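Local atomic coordinates of endo-beta-1,4-glucanase (Bacillus licheniformis, PDB entry 2JEN), a protein that hydrolyses beta-1,4-glucosidic linkages in xyloglucan, and probably in related beta-glucans, as a family 12 glycoside hydrolase acting on plant cell-wall polysaccharide. Residues V93-H97 with S236-F240; P152-I156 with L229-K233; A128-A134 with T242-T248; V122-I126 with W159-T163. The protein carries 1 engineered substitution. One frame throughout, in Å; residues are numbered along the deposited sequence.

Contact 1 of 4, residues V93-H97 with S236-F240; sequences VSGWH and SSVEF. With GLC (alpha-D-glucopyranose), chain B.
H97, just past the end of strand 91-95, turns its ring to E239 on the neighbouring antiparallel strand, so that the imidazole lies between a buried carboxylate and a bound glucose. The pairing is regular: S94 and V238 form a hydrogen-bonded pair, with S94 N 2.9 Å from V238 O, and V93 and G95 oppose E239 and S237 as non-hydrogen-bonded pairs. W96 N continues the ladder to S236 O, and S236 and S237 face W139 on the other neighbouring strand as a classic beta bulge. A side chain on G95 would run into S236 O.

The CG of H97 stands anti to the backbone N (chi1 -171°), which directs the ring to the carboxylate end of E239. CB and CG pass E239 OE2 without bonding to it. ND1 then donates to E239 OE2 over 2.6 Å, nearly straight at 166° and within the ring plane, reaching the oxygen on its syn side. CD2 passes O3 of the chain B glucose, CE1 skirts its O2 at 3.4 Å, and NE2 donates to O3 of the same sugar at 2.8 Å. Ring and carboxylate planes are turned 47° apart. S237 OG lies within hydrogen-bonding distance of both E239 OE2 and W96 O, its one proton not settled between them. E239 CD lies 3.9 Å from V93 CG2.

Both ring nitrogens thus serve as donors, which is consistent with a positively charged imidazole stabilised by E239; the carboxylate is a second-shell group that fixes the ring's rotation and presents NE2 to the sugar.

Contact 2 of 4, residues P152-I156 with L229-K233; sequences PTDAI and LSKTK. Engineered in segment 152-156: A155 (natural residue Glu).
T153, D154 and I156 meet L229 and K233 through side chains alone, the backbones staying well apart with the CA atoms of D154 and L229 separated by 8.4 Å. A type I beta turn from S230 to K233 sends the lysine toward the start of strand 154-163, where T153 and D154 form a classic beta bulge facing L140.

The centre of the contact is a salt bridge, K233 NZ to D154 OD1 at 2.6 Å. In the conformer described, the lysine is extended beyond CG and crosses the aspartate at about a right angle, its ammonium meeting the syn lone pair of OD1. The anti side of this oxygen takes a second donor, T153 OG1 at 2.8 Å, from 28° out of the carboxylate plane. D154 OD2 accepts from N198 ND2 of the adjoining strand, so both oxygens are engaged and the carboxylate is fixed in its rotation. With an alanine here, K233 NZ would probably be left without its charged mate and N198 ND2 without this acceptor.

The engineered A155, a glutamate in the natural sequence, packs on W139 and W197. L229 CD1 packs against the carboxylate carbon, 3.7 Å from D154 CG, and on the apolar side L222 of helix 215-225 touches both I156 and L229. A water donates to D154 OD2 at 2.7 Å and weakly accepts from K233 NZ, while I156 CD1 comes to 4.5 Å from L229 CD2.

Contact 3 of 4, residues A128-A134 with T242-T248; sequences ANGTYNA and TEVFGGT. With GLC (alpha-D-glucopyranose), chain C; XYS (alpha-D-xylopyranose), chain D; GLC (alpha-D-glucopyranose), chain E.
N133 and E243 are joined by three hydrogen bonds, two of them through the asparagine amide, the third from N133 N to E243 O. The asparagine CG sits between its backbone N and carbonyl carbon (chi1 64°), folding the amide back across the strand pair. N133 ND2 donates in its amide plane to E243 OE1 at 2.9 Å, meeting the anti lone pair of that oxygen, while N133 OD1 receives E243 N from above its carbonyl plane. Amide and carboxylate planes are 23° apart. Thus held, E243 receives O3 of the chain C glucose on OE1 at 2.6 Å and O6 of the chain E glucose on OE2 at 2.8 Å.

At a classic beta bulge, F245 and G246 both face T131, whose O accepts from F245 N at 3.0 Å and from G246 N. Here the chain turns a corner from one sheet of the family's beta-sandwich to the other. The F245 ring puts its edge to T131 O, and xylose C5 lies over one ring face, 3.6 Å from its plane and offset toward the rim.

N129 bends its side chain back (chi1 63°) until OD1 accepts T248 N at 2.9 Å.

Contact 4 of 4, residues V122-I126 with W159-T163; sequences VSYSI and WLNNT. With GLC (alpha-D-glucopyranose), chain C.
Y124 holds its CG between the backbone N and the carbonyl carbon (chi1 75°), raising the ring off its strand toward L160 and N161; L160, with CG anti to the carbonyl carbon (chi1 -60°), leans in to meet it. L160 CD1 and V122 CG1 come tip to tip at 3.6 Å, and the same leucine methyl lies 4.1 Å from Y124 CE1. Beyond this apolar patch Y124 OH is 3.5 Å from N161 CB, the two side chains crossing at about a right angle with ring and amide planes 66° apart.

No backbone bond joins strands 118-128 and 154-163, which belong to the facing sheets of the beta-sandwich and meet here through side chains. A classic bulge facing A134 turns L160 and N161 inward. W159 points the other way, its CH2 3.6 Å from O2 of the chain C glucose.

A water lies 2.9 Å from Y124 OH and accepts from N161 ND2 at 3.0 Å, and the hydroxyl has a weak bond to T208 O. A phenylalanine in place of Y124 would keep the ring but is likely to leave the water without one mate and T208 O without its weak partner. N161 OD1 accepts T163 OG1 at 2.7 Å, fixing the amide with its NH2 toward the water: the contact is apolar at V122 and L160, polar and water-bridged at the partly exposed N161.

In the fold
Strand 234-244 ties contact 1 to contact 3, whose centres lie about 21 Å apart, and both bring residues to the glycan sites: H97 and E243 to one, T131, E243 and F245 to the next, E243 being common to both. W159 of contact 4 joins the second site, meeting the chain C glucose that E243 also binds. Contacts 3 and 4, about 11 Å between centres, are joined by a probable hydrogen bond from L160 N to A134 O (2.8 Å). F240 of contact 1 fills the sandwich core, its CE1 3.9 Å from V122 CG2. Contact 2, across the chain's centre from contacts 3 and 4, touches contact 1 where W96 CH2 meets P152 CG (3.7 Å).

Contact 1 of 4, residues V93-H97 with S236-F240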
loop_
_atom_site.group_PDB
_atom_site.type_symbol
_atom_site.label_atom_id
_atom_site.label_comp_id
_atom_site.label_asym_id
_atom_site.label_seq_id
_atom_site.Cartn_x
_atom_site.Cartn_y
_atom_site.Cartn_z
ATOM N N VAL A 93 13.620 22.797 -0.061
ATOM C CA VAL A 93 15.026 23.236 -0.143
ATOM C C VAL A 93 15.106 24.322 -1.177
ATOM O O VAL A 93 14.710 24.122 -2.324
ATOM C CB VAL A 93 15.974 22.061 -0.498
ATOM C CG1 VAL A 93 17.414 22.521 -0.746
ATOM C CG2 VAL A 93 15.916 20.998 0.577
ATOM N N SER A 94 15.765 25.429 -0.836
ATOM C CA SER A 94 16.379 26.361 -1.781
ATOM C C SER A 94 17.863 26.433 -1.575
ATOM O O SER A 94 18.293 26.635 -0.452
ATOM C CB SER A 94 15.758 27.744 -1.584
ATOM O OG SER A 94 16.172 28.577 -2.658
ATOM N N GLY A 95 18.640 26.265 -2.628
ATOM C CA GLY A 95 20.078 26.268 -2.534
ATOM C C GLY A 95 20.664 24.899 -2.514
ATOM O O GLY A 95 20.315 24.037 -3.331
ATOM N N TRP A 96 21.597 24.704 -1.593
ATOM C CA TRP A 96 22.371 23.480 -1.476
ATOM C C TRP A 96 21.757 22.498 -0.454
ATOM O O TRP A 96 21.180 22.907 0.544
ATOM C CB TRP A 96 23.813 23.856 -1.064
ATOM C CG TRP A 96 24.720 22.762 -0.634
ATOM C CD1 TRP A 96 25.642 22.127 -1.389
ATOM C CD2 TRP A 96 24.862 22.238 0.700
ATOM N NE1 TRP A 96 26.319 21.206 -0.648
ATOM C CE2 TRP A 96 25.861 21.245 0.647
ATOM C CE3 TRP A 96 24.206 22.473 1.912
ATOM C CZ2 TRP A 96 26.266 20.534 1.773
ATOM C CZ3 TRP A 96 24.558 21.741 3.017
ATOM C CH2 TRP A 96 25.582 20.784 2.947
ATOM N N HIS A 97 21.921 21.190 -0.662
ATOM C CA HIS A 97 21.662 20.228 0.412
ATOM C C HIS A 97 22.441 18.945 0.150
ATOM O O HIS A 97 21.932 17.990 -0.424
ATOM C CB HIS A 97 20.180 19.906 0.586
ATOM C CG HIS A 97 19.925 19.104 1.821
ATOM N ND1 HIS A 97 19.592 19.699 3.018
ATOM C CD2 HIS A 97 20.078 17.782 2.072
ATOM C CE1 HIS A 97 19.524 18.757 3.948
ATOM N NE2 HIS A 97 19.817 17.584 3.402
ATOM N N SER A 236 24.354 29.051 2.262
ATOM C CA SER A 236 24.305 28.036 1.219
ATOM C C SER A 236 22.887 27.569 0.884
ATOM O O SER A 236 22.649 27.107 -0.215
ATOM C CB SER A 236 25.113 26.823 1.641
ATOM O OG SER A 236 26.414 27.205 1.995
ATOM N N SER A 237 21.983 27.680 1.839
ATOM C CA SER A 237 20.654 27.051 1.755
ATOM C C SER A 237 19.703 27.745 2.684
ATOM O O SER A 237 20.093 28.110 3.795
ATOM C CB SER A 237 20.850 25.572 2.187
ATOM O OG SER A 237 19.668 24.825 2.200
ATOM N N VAL A 238 18.422 27.844 2.282
ATOM C CA VAL A 238 17.307 28.089 3.180
ATOM C C VAL A 238 16.303 26.990 2.905
ATOM O O VAL A 238 15.853 26.817 1.765
ATOM C CB VAL A 238 16.669 29.470 2.988
ATOM C CG1 VAL A 238 15.411 29.622 3.809
ATOM C CG2 VAL A 238 17.696 30.575 3.315
ATOM N N GLU A 239 15.997 26.253 3.953
ATOM C CA GLU A 239 15.063 25.134 3.896
ATOM C C GLU A 239 13.941 25.383 4.883
ATOM O O GLU A 239 14.152 26.071 5.895
ATOM C CB GLU A 239 15.764 23.812 4.249
ATOM C CG GLU A 239 17.087 23.631 3.566
ATOM C CD GLU A 239 17.769 22.307 3.772
ATOM O OE1 GLU A 239 17.253 21.447 4.508
ATOM O OE2 GLU A 239 18.865 22.145 3.183
ATOM N N PHE A 240 12.768 24.824 4.645
ATOM C CA PHE A 240 11.672 24.891 5.606
ATOM C C PHE A 240 11.026 23.528 5.656
ATOM O O PHE A 240 10.683 22.959 4.613
ATOM C CB PHE A 240 10.616 25.912 5.210
ATOM C CG PHE A 240 9.449 25.964 6.162
ATOM C CD1 PHE A 240 8.301 25.267 5.898
ATOM C CD2 PHE A 240 9.534 26.677 7.349
ATOM C CE1 PHE A 240 7.248 25.279 6.803
ATOM C CE2 PHE A 240 8.510 26.680 8.251
ATOM C CZ PHE A 240 7.350 25.997 7.972
HETATM C C1 GLC B . 20.223 17.145 8.854
HETATM C C2 GLC B . 20.021 17.060 7.355
HETATM C C3 GLC B . 20.487 15.726 6.827
HETATM C C4 GLC B . 21.940 15.533 7.258
HETATM C C5 GLC B . 22.038 15.627 8.790
HETATM C C6 GLC B . 23.517 15.567 9.200
HETATM O O2 GLC B . 18.673 17.314 6.958
HETATM O O3 GLC B . 20.256 15.678 5.409
HETATM O O4 GLC B . 22.434 14.280 6.882
HETATM O O5 GLC B . 21.594 16.910 9.186
HETATM O O6 GLC B . 23.811 14.351 9.849
#

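Contact 2 of 4, residues P152-I156 with L229-K233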
loop_
_atom_site.group_PDB
_atom_site.type_symbol
_atom_site.label_atom_id
_atom_site.label_comp_id
_atom_site.label_asym_id
_atom_site.label_seq_id
_atom_site.Cartn_x
_atom_site.Cartn_y
_atom_site.Cartn_z
ATOM N N PRO A 152 28.777 21.548 6.407
ATOM C CA PRO A 152 28.558 22.934 6.820
ATOM C C PRO A 152 29.381 23.325 8.032
ATOM O O PRO A 152 29.815 22.465 8.813
ATOM C CB PRO A 152 27.069 22.969 7.159
ATOM C CG PRO A 152 26.485 21.877 6.365
ATOM C CD PRO A 152 27.513 20.791 6.379
ATOM N N THR A 153 29.526 24.630 8.194
ATOM C CA THR A 153 30.138 25.170 9.396
ATOM C C THR A 153 29.120 25.588 10.460
ATOM O O THR A 153 29.422 25.606 11.664
ATOM C CB THR A 153 31.037 26.387 9.062
ATOM O OG1 THR A 153 30.255 27.355 8.375
ATOM C CG2 THR A 153 32.201 25.964 8.194
ATOM N N ASP A 154 27.915 25.942 10.040
ATOM C CA ASP A 154 26.891 26.440 10.919
ATOM C C ASP A 154 25.514 26.134 10.344
ATOM O O ASP A 154 25.328 26.093 9.129
ATOM C CB ASP A 154 26.958 27.974 11.049
ATOM C CG ASP A 154 28.320 28.498 11.470
ATOM O OD1 ASP A 154 29.182 28.678 10.596
ATOM O OD2 ASP A 154 28.527 28.723 12.686
ATOM N N ALA A 155 24.581 25.943 11.258
ATOM C CA ALA A 155 23.168 25.842 10.990
ATOM C C ALA A 155 22.429 26.867 11.821
ATOM O O ALA A 155 22.715 27.010 13.023
ATOM C CB ALA A 155 22.636 24.459 11.315
ATOM N N ILE A 156 21.443 27.536 11.210
ATOM C CA ILE A 156 20.511 28.382 11.920
ATOM C C ILE A 156 19.117 27.794 11.739
ATOM O O ILE A 156 18.732 27.506 10.611
ATOM C CB ILE A 156 20.559 29.812 11.399
ATOM C CG1 ILE A 156 21.951 30.395 11.559
ATOM C CG2 ILE A 156 19.478 30.662 12.059
ATOM C CD1 ILE A 156 22.093 31.760 10.788
ATOM N N LEU A 229 29.342 34.514 14.734
ATOM C CA LEU A 229 29.308 34.170 13.324
ATOM C C LEU A 229 30.108 35.203 12.554
ATOM O O LEU A 229 29.844 36.408 12.689
ATOM C CB LEU A 229 27.849 34.143 12.875
ATOM C CG LEU A 229 27.535 33.647 11.466
ATOM C CD1 LEU A 229 27.960 32.188 11.282
ATOM C CD2 LEU A 229 26.054 33.824 11.245
ATOM N N SER A 230 31.057 34.736 11.751
ATOM C CA SER A 230 31.833 35.597 10.888
ATOM C C SER A 230 31.104 35.961 9.610
ATOM O O SER A 230 30.534 35.099 8.956
ATOM C CB SER A 230 33.144 34.912 10.538
ATOM O OG SER A 230 33.848 35.682 9.561
ATOM N N LYS A 231 31.163 37.225 9.187
ATOM C CA LYS A 231 30.513 37.587 7.917
ATOM C C LYS A 231 31.302 37.174 6.673
ATOM O O LYS A 231 30.817 37.374 5.547
ATOM C CB LYS A 231 30.061 39.040 7.892
ATOM C CG LYS A 231 28.996 39.364 8.959
ATOM C CD LYS A 231 28.337 40.712 8.760
ATOM C CE LYS A 231 27.459 41.129 9.906
ATOM N NZ LYS A 231 26.836 42.462 9.681
ATOM N N THR A 232 32.437 36.506 6.854
ATOM C CA THR A 232 33.115 35.861 5.739
ATOM C C THR A 232 32.345 34.598 5.251
ATOM O O THR A 232 32.618 34.070 4.177
ATOM C CB THR A 232 34.542 35.412 6.058
ATOM O OG1 THR A 232 34.555 34.491 7.154
ATOM C CG2 THR A 232 35.403 36.616 6.409
ATOM N N LYS A 233 31.453 34.083 6.082
ATOM C CA LYS A 233 30.767 32.860 5.696
ATOM C C LYS A 233 29.664 33.125 4.678
ATOM O O LYS A 233 29.142 34.233 4.527
ATOM C CB LYS A 233 30.271 32.114 6.925
ATOM C CG LYS A 233 31.424 31.514 7.692
ATOM C CD LYS A 233 30.973 31.030 9.017
ATOM C CE LYS A 233 32.043 30.223 9.704
ATOM N NZ LYS A 233 31.566 29.723 11.030
HETATM O O HOH W 1 30.283 30.567 13.698
#

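Contact 3 of 4, residues A128-A134 with T242-T248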
loop_
_atom_site.group_PDB
_atom_site.type_symbol
_atom_site.label_atom_id
_atom_site.label_comp_id
_atom_site.label_asym_id
_atom_site.label_seq_id
_atom_site.Cartn_x
_atom_site.Cartn_y
_atom_site.Cartn_z
ATOM N N ALA A 128 -1.512 17.010 13.265
ATOM C CA ALA A 128 -0.645 15.899 13.630
ATOM C C ALA A 128 -0.747 15.603 15.102
ATOM O O ALA A 128 -1.239 16.445 15.891
ATOM C CB ALA A 128 0.810 16.221 13.270
ATOM N N ASN A 129 -0.304 14.410 15.485
ATOM C CA ASN A 129 -0.055 14.108 16.874
ATOM C C ASN A 129 1.422 13.887 17.129
ATOM O O ASN A 129 2.237 14.126 16.231
ATOM C CB ASN A 129 -0.936 12.956 17.348
ATOM C CG ASN A 129 -0.663 11.667 16.630
ATOM O OD1 ASN A 129 0.429 11.435 16.109
ATOM N ND2 ASN A 129 -1.679 10.809 16.577
ATOM N N GLY A 130 1.816 13.490 18.326
ATOM C CA GLY A 130 3.199 13.242 18.618
ATOM C C GLY A 130 4.042 14.496 18.817
ATOM O O GLY A 130 3.593 15.481 19.410
ATOM N N THR A 131 5.278 14.431 18.353
ATOM C CA THR A 131 6.341 15.356 18.678
ATOM C C THR A 131 7.007 15.780 17.383
ATOM O O THR A 131 7.540 14.907 16.650
ATOM C CB THR A 131 7.360 14.695 19.615
ATOM O OG1 THR A 131 6.679 14.320 20.830
ATOM C CG2 THR A 131 8.504 15.679 19.949
ATOM N N TYR A 132 7.004 17.079 17.108
ATOM C CA TYR A 132 7.463 17.610 15.823
ATOM C C TYR A 132 7.678 19.093 15.980
ATOM O O TYR A 132 7.262 19.698 16.964
ATOM C CB TYR A 132 6.446 17.310 14.711
ATOM C CG TYR A 132 5.071 17.862 14.969
ATOM C CD1 TYR A 132 4.741 19.161 14.623
ATOM C CD2 TYR A 132 4.101 17.104 15.624
ATOM C CE1 TYR A 132 3.490 19.676 14.903
ATOM C CE2 TYR A 132 2.861 17.606 15.899
ATOM C CZ TYR A 132 2.555 18.882 15.555
ATOM O OH TYR A 132 1.299 19.408 15.806
ATOM N N ASN A 133 8.259 19.695 14.958
ATOM C CA ASN A 133 8.312 21.156 14.817
ATOM C C ASN A 133 8.012 21.559 13.380
ATOM O O ASN A 133 7.788 20.691 12.511
ATOM C CB ASN A 133 9.681 21.678 15.295
ATOM C CG ASN A 133 10.839 21.203 14.489
ATOM O OD1 ASN A 133 10.720 21.037 13.269
ATOM N ND2 ASN A 133 11.996 21.027 15.142
ATOM N N ALA A 134 7.920 22.869 13.146
ATOM C CA ALA A 134 7.972 23.431 11.816
ATOM C C ALA A 134 9.073 24.473 11.879
ATOM O O ALA A 134 9.004 25.393 12.725
ATOM C CB ALA A 134 6.654 24.047 11.391
ATOM N N THR A 242 9.446 20.097 8.564
ATOM C CA THR A 242 9.025 19.624 9.874
ATOM C C THR A 242 9.986 18.556 10.337
ATOM O O THR A 242 10.015 17.476 9.772
ATOM C CB THR A 242 7.594 19.084 9.854
ATOM O OG1 THR A 242 7.520 18.020 8.897
ATOM C CG2 THR A 242 6.546 20.124 9.478
ATOM N N GLU A 243 10.741 18.792 11.407
ATOM C CA GLU A 243 11.470 17.683 12.034
ATOM C C GLU A 243 10.457 16.874 12.785
ATOM O O GLU A 243 9.669 17.414 13.569
ATOM C CB GLU A 243 12.538 18.156 13.012
ATOM C CG GLU A 243 13.685 18.934 12.377
ATOM C CD GLU A 243 14.791 19.259 13.349
ATOM O OE1 GLU A 243 14.551 19.987 14.311
ATOM O OE2 GLU A 243 15.919 18.771 13.149
ATOM N N VAL A 244 10.421 15.562 12.528
ATOM C CA VAL A 244 9.484 14.684 13.189
ATOM C C VAL A 244 10.264 13.710 14.061
ATOM O O VAL A 244 11.203 13.050 13.597
ATOM C CB VAL A 244 8.604 13.893 12.214
ATOM C CG1 VAL A 244 7.625 13.010 13.039
ATOM C CG2 VAL A 244 7.862 14.844 11.250
ATOM N N PHE A 245 9.908 13.679 15.354
ATOM C CA PHE A 245 10.463 12.795 16.332
ATOM C C PHE A 245 9.586 11.550 16.466
ATOM O O PHE A 245 10.068 10.419 16.575
ATOM C CB PHE A 245 10.598 13.521 17.660
ATOM C CG PHE A 245 11.469 14.733 17.607
ATOM C CD1 PHE A 245 10.954 15.952 17.164
ATOM C CD2 PHE A 245 12.795 14.670 17.972
ATOM C CE1 PHE A 245 11.768 17.088 17.097
ATOM C CE2 PHE A 245 13.601 15.835 17.941
ATOM C CZ PHE A 245 13.075 17.027 17.505
ATOM N N GLY A 246 8.279 11.758 16.443
ATOM C CA GLY A 246 7.333 10.649 16.435
ATOM C C GLY A 246 5.938 11.132 16.172
ATOM O O GLY A 246 5.641 12.316 16.389
ATOM N N GLY A 247 5.070 10.235 15.738
ATOM C CA GLY A 247 3.678 10.557 15.489
ATOM C C GLY A 247 3.312 10.575 14.019
ATOM O O GLY A 247 4.148 10.303 13.137
ATOM N N THR A 248 2.056 10.926 13.765
ATOM C CA THR A 248 1.509 10.899 12.437
ATOM C C THR A 248 0.772 12.191 12.166
ATOM O O THR A 248 0.153 12.769 13.058
ATOM C CB THR A 248 0.454 9.766 12.302
ATOM O OG1 THR A 248 0.918 8.558 12.906
ATOM C CG2 THR A 248 0.114 9.512 10.868
HETATM C C1 GLC C . 17.477 18.029 18.576
HETATM C C2 GLC C . 16.873 19.247 17.920
HETATM C C3 GLC C . 16.931 19.157 16.414
HETATM C C4 GLC C . 18.316 18.748 15.909
HETATM C C5 GLC C . 18.813 17.544 16.727
HETATM C C6 GLC C . 20.247 17.192 16.341
HETATM O O2 GLC C . 15.518 19.351 18.304
HETATM O O3 GLC C . 16.602 20.413 15.879
HETATM O O4 GLC C . 18.260 18.474 14.509
HETATM O O5 GLC C . 18.810 17.871 18.097
HETATM O O6 GLC C . 20.561 15.896 16.856
HETATM C C1 XYS D . 13.634 17.120 22.552
HETATM C C2 XYS D . 12.950 16.792 23.854
HETATM C C3 XYS D . 12.278 15.440 23.762
HETATM C C4 XYS D . 11.349 15.431 22.561
HETATM C C5 XYS D . 12.158 15.819 21.338
HETATM O O2 XYS D . 13.896 16.814 24.931
HETATM O O3 XYS D . 11.570 15.141 24.958
HETATM O O4 XYS D . 10.876 14.106 22.371
HETATM O O5 XYS D . 12.742 17.113 21.479
HETATM C C1 GLC E . 19.432 20.686 12.702
HETATM C C2 GLC E . 20.634 19.753 12.582
HETATM C C3 GLC E . 20.845 19.428 11.127
HETATM C C4 GLC E . 19.605 18.709 10.607
HETATM C C5 GLC E . 18.446 19.695 10.810
HETATM C C6 GLC E . 17.117 19.248 10.188
HETATM O O1 GLC E . 19.190 21.102 14.018
HETATM O O2 GLC E . 21.865 20.283 13.021
HETATM O O3 GLC E . 22.080 18.712 11.082
HETATM O O4 GLC E . 19.724 18.445 9.227
HETATM O O5 GLC E . 18.312 19.964 12.198
HETATM O O6 GLC E . 16.727 17.970 10.642
HETATM O O HOH W 2 4.265 13.812 14.386
#

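Contact 4 of 4, residues V122-I126 with W159-T163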
loop_
_atom_site.group_PDB
_atom_site.type_symbol
_atom_site.label_atom_id
_atom_site.label_comp_id
_atom_site.label_asym_id
_atom_site.label_seq_id
_atom_site.Cartn_x
_atom_site.Cartn_y
_atom_site.Cartn_z
ATOM N N VAL A 122 6.250 32.224 4.436
ATOM C CA VAL A 122 5.570 30.926 4.491
ATOM C C VAL A 122 4.247 31.078 5.205
ATOM O O VAL A 122 4.101 31.857 6.159
ATOM C CB VAL A 122 6.478 29.823 5.143
ATOM C CG1 VAL A 122 6.680 30.075 6.661
ATOM C CG2 VAL A 122 5.936 28.414 4.894
ATOM N N SER A 123 3.264 30.344 4.718
ATOM C CA SER A 123 2.016 30.135 5.411
ATOM C C SER A 123 1.713 28.647 5.311
ATOM O O SER A 123 1.826 28.067 4.231
ATOM C CB SER A 123 0.866 30.904 4.775
ATOM O OG SER A 123 1.086 32.312 4.812
ATOM N N TYR A 124 1.348 28.055 6.434
ATOM C CA TYR A 124 1.164 26.618 6.504
ATOM C C TYR A 124 0.164 26.235 7.588
ATOM O O TYR A 124 -0.227 27.054 8.444
ATOM C CB TYR A 124 2.541 25.923 6.743
ATOM C CG TYR A 124 3.006 26.083 8.171
ATOM C CD1 TYR A 124 3.680 27.240 8.551
ATOM C CD2 TYR A 124 2.733 25.156 9.143
ATOM C CE1 TYR A 124 4.021 27.454 9.881
ATOM C CE2 TYR A 124 3.106 25.342 10.451
ATOM C CZ TYR A 124 3.736 26.522 10.806
ATOM O OH TYR A 124 4.036 26.715 12.130
ATOM N N SER A 125 -0.259 24.981 7.560
ATOM C CA SER A 125 -1.002 24.401 8.651
ATOM C C SER A 125 -0.643 22.952 8.834
ATOM O O SER A 125 -0.427 22.234 7.881
ATOM C CB SER A 125 -2.497 24.562 8.455
ATOM O OG SER A 125 -2.966 23.867 7.304
ATOM N N ILE A 126 -0.546 22.549 10.091
ATOM C CA ILE A 126 -0.262 21.173 10.480
ATOM C C ILE A 126 -1.452 20.577 11.232
ATOM O O ILE A 126 -2.074 21.237 12.055
ATOM C CB ILE A 126 1.002 21.064 11.401
ATOM C CG1 ILE A 126 2.243 21.517 10.654
ATOM C CG2 ILE A 126 1.179 19.655 11.978
ATOM C CD1 ILE A 126 3.459 21.658 11.529
ATOM N N TRP A 159 12.208 28.151 14.375
ATOM C CA TRP A 159 11.050 27.309 14.619
ATOM C C TRP A 159 9.781 28.152 14.749
ATOM O O TRP A 159 9.651 28.977 15.664
ATOM C CB TRP A 159 11.173 26.455 15.885
ATOM C CG TRP A 159 12.333 25.512 15.981
ATOM C CD1 TRP A 159 13.570 25.607 15.403
ATOM C CD2 TRP A 159 12.364 24.357 16.813
ATOM N NE1 TRP A 159 14.354 24.541 15.798
ATOM C CE2 TRP A 159 13.633 23.771 16.674
ATOM C CE3 TRP A 159 11.443 23.766 17.658
ATOM C CZ2 TRP A 159 14.002 22.611 17.356
ATOM C CZ3 TRP A 159 11.814 22.593 18.333
ATOM C CH2 TRP A 159 13.095 22.055 18.177
ATOM N N LEU A 160 8.848 27.942 13.830
ATOM C CA LEU A 160 7.535 28.562 13.870
ATOM C C LEU A 160 6.539 27.729 14.642
ATOM O O LEU A 160 5.502 28.239 15.057
ATOM C CB LEU A 160 7.040 28.818 12.462
ATOM C CG LEU A 160 7.885 29.720 11.583
ATOM C CD1 LEU A 160 7.219 29.967 10.222
ATOM C CD2 LEU A 160 8.283 31.050 12.258
ATOM N N ASN A 161 6.848 26.442 14.829
ATOM C CA ASN A 161 6.019 25.556 15.619
ATOM C C ASN A 161 6.939 24.684 16.436
ATOM O O ASN A 161 7.906 24.139 15.904
ATOM C CB ASN A 161 5.144 24.671 14.704
ATOM C CG ASN A 161 4.251 23.689 15.472
ATOM O OD1 ASN A 161 4.758 22.806 16.164
ATOM N ND2 ASN A 161 2.932 23.848 15.345
ATOM N N ASN A 162 6.637 24.541 17.735
ATOM C CA ASN A 162 7.262 23.536 18.586
ATOM C C ASN A 162 6.139 22.750 19.217
ATOM O O ASN A 162 5.324 23.333 19.969
ATOM C CB ASN A 162 8.137 24.184 19.690
ATOM C CG ASN A 162 8.854 23.187 20.521
ATOM O OD1 ASN A 162 8.807 21.983 20.239
ATOM N ND2 ASN A 162 9.473 23.651 21.619
ATOM N N THR A 163 6.044 21.449 18.928
ATOM C CA THR A 163 5.046 20.597 19.532
ATOM C C THR A 163 5.733 19.469 20.270
ATOM O O THR A 163 6.144 18.460 19.700
ATOM C CB THR A 163 4.042 20.087 18.487
ATOM O OG1 THR A 163 3.375 21.223 17.902
ATOM C CG2 THR A 163 2.997 19.167 19.139
HETATM C C1 GLC C . 17.477 18.029 18.576
HETATM C C2 GLC C . 16.873 19.247 17.920
HETATM C C3 GLC C . 16.931 19.157 16.414
HETATM C C4 GLC C . 18.316 18.748 15.909
HETATM C C5 GLC C . 18.813 17.544 16.727
HETATM C C6 GLC C . 20.247 17.192 16.341
HETATM O O2 GLC C . 15.518 19.351 18.304
HETATM O O3 GLC C . 16.602 20.413 15.879
HETATM O O4 GLC C . 18.260 18.474 14.509
HETATM O O5 GLC C . 18.810 17.871 18.097
HETATM O O6 GLC C . 20.561 15.896 16.856
HETATM O O HOH W 3 1.713 25.944 13.633
#